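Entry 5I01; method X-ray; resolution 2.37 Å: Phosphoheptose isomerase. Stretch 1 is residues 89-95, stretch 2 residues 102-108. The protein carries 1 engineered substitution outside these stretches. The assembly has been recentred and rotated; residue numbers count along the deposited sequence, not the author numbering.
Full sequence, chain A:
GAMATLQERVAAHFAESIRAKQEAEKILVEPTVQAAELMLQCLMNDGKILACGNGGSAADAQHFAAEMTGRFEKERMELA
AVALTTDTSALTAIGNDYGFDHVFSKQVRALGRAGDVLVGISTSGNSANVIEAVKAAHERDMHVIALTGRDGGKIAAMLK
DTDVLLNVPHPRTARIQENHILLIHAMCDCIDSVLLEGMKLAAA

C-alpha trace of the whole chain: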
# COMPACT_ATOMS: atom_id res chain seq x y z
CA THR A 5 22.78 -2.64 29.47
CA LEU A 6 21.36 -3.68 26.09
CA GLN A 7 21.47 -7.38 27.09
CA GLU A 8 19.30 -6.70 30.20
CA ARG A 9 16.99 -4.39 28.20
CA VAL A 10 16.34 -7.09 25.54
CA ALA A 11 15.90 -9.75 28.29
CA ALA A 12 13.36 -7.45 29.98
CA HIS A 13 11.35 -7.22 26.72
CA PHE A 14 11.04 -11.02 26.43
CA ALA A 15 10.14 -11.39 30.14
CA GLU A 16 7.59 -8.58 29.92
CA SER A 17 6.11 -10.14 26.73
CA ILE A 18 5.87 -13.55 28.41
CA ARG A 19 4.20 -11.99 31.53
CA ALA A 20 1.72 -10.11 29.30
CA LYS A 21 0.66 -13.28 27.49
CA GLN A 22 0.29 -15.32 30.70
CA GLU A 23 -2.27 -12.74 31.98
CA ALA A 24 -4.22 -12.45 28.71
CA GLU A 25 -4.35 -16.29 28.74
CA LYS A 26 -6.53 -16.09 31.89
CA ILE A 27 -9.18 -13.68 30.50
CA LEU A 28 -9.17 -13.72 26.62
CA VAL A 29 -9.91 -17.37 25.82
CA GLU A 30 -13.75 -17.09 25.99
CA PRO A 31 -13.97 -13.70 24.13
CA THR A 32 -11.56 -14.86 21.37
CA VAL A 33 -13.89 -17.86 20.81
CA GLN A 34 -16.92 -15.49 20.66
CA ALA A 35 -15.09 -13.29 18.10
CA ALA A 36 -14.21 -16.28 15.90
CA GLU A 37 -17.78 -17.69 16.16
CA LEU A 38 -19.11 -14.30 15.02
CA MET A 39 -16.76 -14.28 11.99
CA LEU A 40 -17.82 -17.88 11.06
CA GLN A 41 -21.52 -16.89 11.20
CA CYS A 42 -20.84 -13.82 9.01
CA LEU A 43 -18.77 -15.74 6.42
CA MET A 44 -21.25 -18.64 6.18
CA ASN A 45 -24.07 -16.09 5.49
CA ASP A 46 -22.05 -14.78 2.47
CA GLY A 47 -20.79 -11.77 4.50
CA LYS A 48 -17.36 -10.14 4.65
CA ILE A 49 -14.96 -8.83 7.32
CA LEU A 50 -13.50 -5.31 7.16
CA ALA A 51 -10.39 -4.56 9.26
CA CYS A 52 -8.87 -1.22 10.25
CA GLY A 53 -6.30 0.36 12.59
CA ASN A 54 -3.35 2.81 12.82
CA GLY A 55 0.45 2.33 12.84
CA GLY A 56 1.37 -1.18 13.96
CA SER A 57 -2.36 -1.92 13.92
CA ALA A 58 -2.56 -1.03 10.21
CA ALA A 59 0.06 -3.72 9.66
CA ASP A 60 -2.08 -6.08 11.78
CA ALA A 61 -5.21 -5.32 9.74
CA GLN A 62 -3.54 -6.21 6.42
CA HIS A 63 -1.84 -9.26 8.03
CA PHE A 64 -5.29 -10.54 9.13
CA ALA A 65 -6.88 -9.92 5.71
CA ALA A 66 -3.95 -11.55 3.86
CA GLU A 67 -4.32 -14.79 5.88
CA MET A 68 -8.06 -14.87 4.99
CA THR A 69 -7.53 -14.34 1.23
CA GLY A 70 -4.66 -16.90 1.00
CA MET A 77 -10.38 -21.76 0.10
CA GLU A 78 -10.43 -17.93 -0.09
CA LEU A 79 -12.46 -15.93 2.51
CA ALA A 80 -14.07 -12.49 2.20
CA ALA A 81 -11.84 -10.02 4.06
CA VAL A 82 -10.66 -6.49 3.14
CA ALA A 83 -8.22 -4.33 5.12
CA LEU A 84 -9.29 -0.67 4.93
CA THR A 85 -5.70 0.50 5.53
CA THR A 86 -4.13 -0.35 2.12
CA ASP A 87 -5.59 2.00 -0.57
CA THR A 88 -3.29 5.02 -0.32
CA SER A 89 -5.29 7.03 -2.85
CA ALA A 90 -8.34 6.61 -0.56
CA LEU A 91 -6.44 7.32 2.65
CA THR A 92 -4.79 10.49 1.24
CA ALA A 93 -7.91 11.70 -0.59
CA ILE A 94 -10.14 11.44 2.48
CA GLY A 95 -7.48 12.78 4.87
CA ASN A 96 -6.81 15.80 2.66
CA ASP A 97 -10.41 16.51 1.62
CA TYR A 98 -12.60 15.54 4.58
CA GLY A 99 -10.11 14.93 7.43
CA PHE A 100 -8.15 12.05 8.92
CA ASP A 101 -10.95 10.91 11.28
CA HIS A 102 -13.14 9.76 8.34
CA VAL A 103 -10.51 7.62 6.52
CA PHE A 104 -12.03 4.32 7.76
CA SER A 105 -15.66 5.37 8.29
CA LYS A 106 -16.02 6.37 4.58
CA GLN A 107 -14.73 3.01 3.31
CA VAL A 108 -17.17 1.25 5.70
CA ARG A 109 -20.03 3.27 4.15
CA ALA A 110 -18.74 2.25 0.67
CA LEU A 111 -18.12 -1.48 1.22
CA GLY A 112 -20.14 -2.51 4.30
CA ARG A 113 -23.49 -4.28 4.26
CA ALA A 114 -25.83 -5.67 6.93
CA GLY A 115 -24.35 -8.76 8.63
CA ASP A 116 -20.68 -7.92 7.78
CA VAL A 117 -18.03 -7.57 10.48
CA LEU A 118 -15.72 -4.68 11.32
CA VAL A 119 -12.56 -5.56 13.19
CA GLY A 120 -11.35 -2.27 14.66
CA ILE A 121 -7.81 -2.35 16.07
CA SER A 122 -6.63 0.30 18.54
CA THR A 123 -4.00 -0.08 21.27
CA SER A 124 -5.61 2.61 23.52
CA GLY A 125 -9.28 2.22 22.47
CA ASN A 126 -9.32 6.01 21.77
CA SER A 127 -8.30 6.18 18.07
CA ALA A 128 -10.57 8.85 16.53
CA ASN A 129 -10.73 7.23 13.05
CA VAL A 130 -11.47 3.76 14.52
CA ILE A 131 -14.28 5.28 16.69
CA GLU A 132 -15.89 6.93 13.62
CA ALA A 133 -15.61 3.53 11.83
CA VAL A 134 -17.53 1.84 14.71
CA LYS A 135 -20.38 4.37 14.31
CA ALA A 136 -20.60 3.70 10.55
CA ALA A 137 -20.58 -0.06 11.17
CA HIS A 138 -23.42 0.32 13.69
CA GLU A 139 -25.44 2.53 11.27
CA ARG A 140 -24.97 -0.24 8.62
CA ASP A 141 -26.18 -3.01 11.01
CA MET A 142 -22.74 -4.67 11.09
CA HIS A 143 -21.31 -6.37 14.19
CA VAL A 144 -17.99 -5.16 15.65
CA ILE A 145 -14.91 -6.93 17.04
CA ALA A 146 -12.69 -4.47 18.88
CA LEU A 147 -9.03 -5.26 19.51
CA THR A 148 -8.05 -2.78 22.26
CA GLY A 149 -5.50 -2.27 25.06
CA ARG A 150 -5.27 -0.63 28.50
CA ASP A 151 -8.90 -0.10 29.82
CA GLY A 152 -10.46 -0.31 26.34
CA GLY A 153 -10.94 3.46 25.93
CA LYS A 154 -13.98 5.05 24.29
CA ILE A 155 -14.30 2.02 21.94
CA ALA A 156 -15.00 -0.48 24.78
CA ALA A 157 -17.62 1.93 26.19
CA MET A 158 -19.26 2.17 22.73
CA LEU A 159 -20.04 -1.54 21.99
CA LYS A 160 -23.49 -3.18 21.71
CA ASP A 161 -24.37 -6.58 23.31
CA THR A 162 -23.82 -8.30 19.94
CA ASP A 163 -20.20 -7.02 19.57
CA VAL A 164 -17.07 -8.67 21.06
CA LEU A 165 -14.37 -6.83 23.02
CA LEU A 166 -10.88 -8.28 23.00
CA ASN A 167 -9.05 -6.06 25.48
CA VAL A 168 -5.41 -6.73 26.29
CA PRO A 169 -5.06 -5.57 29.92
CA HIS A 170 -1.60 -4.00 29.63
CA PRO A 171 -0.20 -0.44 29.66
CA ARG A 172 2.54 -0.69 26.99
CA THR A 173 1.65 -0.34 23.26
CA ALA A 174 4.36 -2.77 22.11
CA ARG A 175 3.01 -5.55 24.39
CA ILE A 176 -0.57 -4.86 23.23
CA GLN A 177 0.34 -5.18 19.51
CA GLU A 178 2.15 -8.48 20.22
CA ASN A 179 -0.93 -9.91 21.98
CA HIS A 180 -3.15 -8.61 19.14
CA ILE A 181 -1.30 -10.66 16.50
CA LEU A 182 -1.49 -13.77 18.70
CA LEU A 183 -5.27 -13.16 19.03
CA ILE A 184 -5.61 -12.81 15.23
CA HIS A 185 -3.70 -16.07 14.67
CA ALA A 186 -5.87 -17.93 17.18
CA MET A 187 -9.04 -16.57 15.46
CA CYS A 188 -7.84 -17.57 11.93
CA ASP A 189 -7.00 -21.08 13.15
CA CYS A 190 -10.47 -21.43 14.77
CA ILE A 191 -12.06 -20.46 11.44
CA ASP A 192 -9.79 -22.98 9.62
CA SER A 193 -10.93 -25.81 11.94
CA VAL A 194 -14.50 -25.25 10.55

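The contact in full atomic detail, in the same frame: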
# COMPACT_ATOMS: atom_id res chain seq x y z
N SER A 89 -4.51 5.98 -2.20
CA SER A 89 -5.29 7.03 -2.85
C SER A 89 -6.54 7.39 -2.05
O SER A 89 -6.89 8.57 -1.96
CB SER A 89 -5.63 6.67 -4.29
OG SER A 89 -4.46 6.64 -5.09
N ALA A 90 -7.17 6.40 -1.43
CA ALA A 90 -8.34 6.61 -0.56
C ALA A 90 -7.97 7.23 0.76
O ALA A 90 -8.63 8.15 1.22
CB ALA A 90 -9.06 5.30 -0.31
N LEU A 91 -6.92 6.73 1.40
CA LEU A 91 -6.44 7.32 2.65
C LEU A 91 -6.06 8.81 2.48
O LEU A 91 -6.52 9.66 3.24
CB LEU A 91 -5.26 6.52 3.22
CG LEU A 91 -5.54 5.10 3.74
CD1 LEU A 91 -4.24 4.37 4.01
CD2 LEU A 91 -6.37 5.09 5.01
N THR A 92 -5.24 9.11 1.47
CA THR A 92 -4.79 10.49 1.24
C THR A 92 -5.88 11.41 0.70
O THR A 92 -5.89 12.60 1.02
CB THR A 92 -3.52 10.58 0.34
OG1 THR A 92 -3.77 10.00 -0.95
CG2 THR A 92 -2.33 9.87 1.02
N ALA A 93 -6.81 10.88 -0.09
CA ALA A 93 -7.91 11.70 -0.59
C ALA A 93 -8.81 12.14 0.55
O ALA A 93 -9.15 13.30 0.65
CB ALA A 93 -8.73 10.93 -1.63
N ILE A 94 -9.18 11.19 1.41
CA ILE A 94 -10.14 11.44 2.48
C ILE A 94 -9.50 12.29 3.57
O ILE A 94 -10.12 13.24 4.05
CB ILE A 94 -10.72 10.13 3.05
CG1 ILE A 94 -11.51 9.38 1.96
CG2 ILE A 94 -11.60 10.40 4.27
CD1 ILE A 94 -11.73 7.92 2.26
N GLY A 95 -8.25 11.97 3.92
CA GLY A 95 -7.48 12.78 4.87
C GLY A 95 -7.34 14.23 4.46
O GLY A 95 -7.59 15.14 5.25
N HIS A 102 -12.17 10.43 9.20
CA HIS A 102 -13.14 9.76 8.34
C HIS A 102 -12.49 8.77 7.35
O HIS A 102 -13.18 8.24 6.47
CB HIS A 102 -13.94 10.81 7.56
CG HIS A 102 -14.50 11.90 8.42
ND1 HIS A 102 -15.64 11.75 9.18
CD2 HIS A 102 -14.07 13.17 8.64
CE1 HIS A 102 -15.89 12.86 9.84
NE2 HIS A 102 -14.95 13.74 9.53
N VAL A 103 -11.19 8.50 7.48
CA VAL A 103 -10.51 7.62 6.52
C VAL A 103 -11.00 6.17 6.52
O VAL A 103 -10.96 5.53 5.48
CB VAL A 103 -8.96 7.64 6.61
CG1 VAL A 103 -8.42 9.03 6.26
CG2 VAL A 103 -8.45 7.14 7.96
N PHE A 104 -11.46 5.68 7.66
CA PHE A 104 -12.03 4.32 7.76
C PHE A 104 -13.56 4.31 7.66
O PHE A 104 -14.14 3.47 6.97
CB PHE A 104 -11.58 3.63 9.06
CG PHE A 104 -10.08 3.55 9.24
CD1 PHE A 104 -9.23 3.25 8.17
CD2 PHE A 104 -9.51 3.74 10.49
CE1 PHE A 104 -7.86 3.18 8.34
CE2 PHE A 104 -8.13 3.65 10.67
CZ PHE A 104 -7.31 3.37 9.61
N SER A 105 -14.20 5.25 8.33
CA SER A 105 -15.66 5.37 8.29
C SER A 105 -16.25 5.56 6.88
O SER A 105 -17.36 5.12 6.63
CB SER A 105 -16.15 6.50 9.21
OG SER A 105 -15.96 7.77 8.59
N LYS A 106 -15.53 6.21 5.96
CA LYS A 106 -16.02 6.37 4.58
C LYS A 106 -15.93 5.09 3.76
O LYS A 106 -16.81 4.80 2.94
CB LYS A 106 -15.29 7.52 3.86
CG LYS A 106 -15.70 8.90 4.36
CD LYS A 106 -15.32 10.00 3.39
CE LYS A 106 -16.25 10.08 2.18
NZ LYS A 106 -17.62 10.54 2.52
N GLN A 107 -14.87 4.32 3.96
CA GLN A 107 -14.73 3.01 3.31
C GLN A 107 -15.75 1.99 3.83
O GLN A 107 -16.19 1.11 3.08
CB GLN A 107 -13.31 2.48 3.46
CG GLN A 107 -12.28 3.33 2.74
CD GLN A 107 -10.88 2.77 2.90
OE1 GLN A 107 -10.52 1.76 2.27
NE2 GLN A 107 -10.09 3.39 3.77
N VAL A 108 -16.13 2.10 5.11
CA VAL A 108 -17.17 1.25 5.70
C VAL A 108 -18.51 1.56 5.04
O VAL A 108 -19.23 0.64 4.66
CB VAL A 108 -17.25 1.39 7.23
CG1 VAL A 108 -18.44 0.63 7.80
CG2 VAL A 108 -15.97 0.90 7.90

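Packing of the helical segment 89-95 against residues 102-108, which lead into a second helix, in phosphoheptose isomerase. No hydrogen bond crosses between the two stretches; van der Waals contact, among apolar side chains and between methyls and polar atoms, covers 337 Å² summed over both sides. The nearest CA atoms are those of Ile94 and Val103, 5.6 Å apart. Ser89 is buried but out of reach of the second stretch, and its OG is hydrogen-bonded elsewhere in the structure. Ala90 directs its CB toward the partner, where it meets the amide end of Gln107 (Ala90 CB to Gln107 CD, 4.5 Å); the small residue lets its methyl rest loosely against the amide. That amide is held in place by its own stretch: Gln107 NE2 donates to Val103 O at 2.9 Å, nearly linear at 169°, so a polar group lies in a buried setting with a hydrogen bond made. The CA-to-CB bond of Leu91 points sideways to the second stretch, but the end of its side chain, in the m,t rotamer, comes nearer. Leu91 CD2 reaches three residues, lying 4.0 Å from Val103 CB, 4.1 Å from Phe104 CE1 and 4.3 Å from Gln107 NE2. The methyl approaches the Phe104 ring obliquely; although the CA-to-CB bond of Phe104 points away, the ring end comes back within reach. Leu91 O, the acceptor for Gly95 N within the helix at 3.0 Å, also touches Val103 CG1 at 3.6 Å. Thr92 points away and Ala93 sideways, and neither touches the second stretch. Ile94 points toward the partner and has the largest covered area of any residue here. Ile94 CG2 makes its closest approaches: 3.5 Å from His102 O, 3.7 Å from Val103 CA, 4.0 Å from Val103 CG1 and 3.8 Å from Lys106 CD; Ile94 CD1 also lies 3.9 Å from Lys106 CB. The branch at CB thus sets a methyl close against the backbone of the 102-103 segment, while His102 O still accepts a hydrogen bond from Lys106 N at 3.1 Å. Lys106 lends the aliphatic part of its side chain to this contact; its end leads away, and NZ is hydrogen-bonded elsewhere in the structure. Val103, the counterpart of Ile94, is buried and compact, with CG1 touching both Ile94 and the helix backbone at Leu91 O. At Gly95, which has no side chain, the backbone itself makes the contact: Gly95 N lies 3.8 Å from Val103 CG1. An ideal CB on Gly95 would stand 4.1 Å from Val103 CG1 but only 3.1 Å from Leu91 O, so the crowding would come from its own helix.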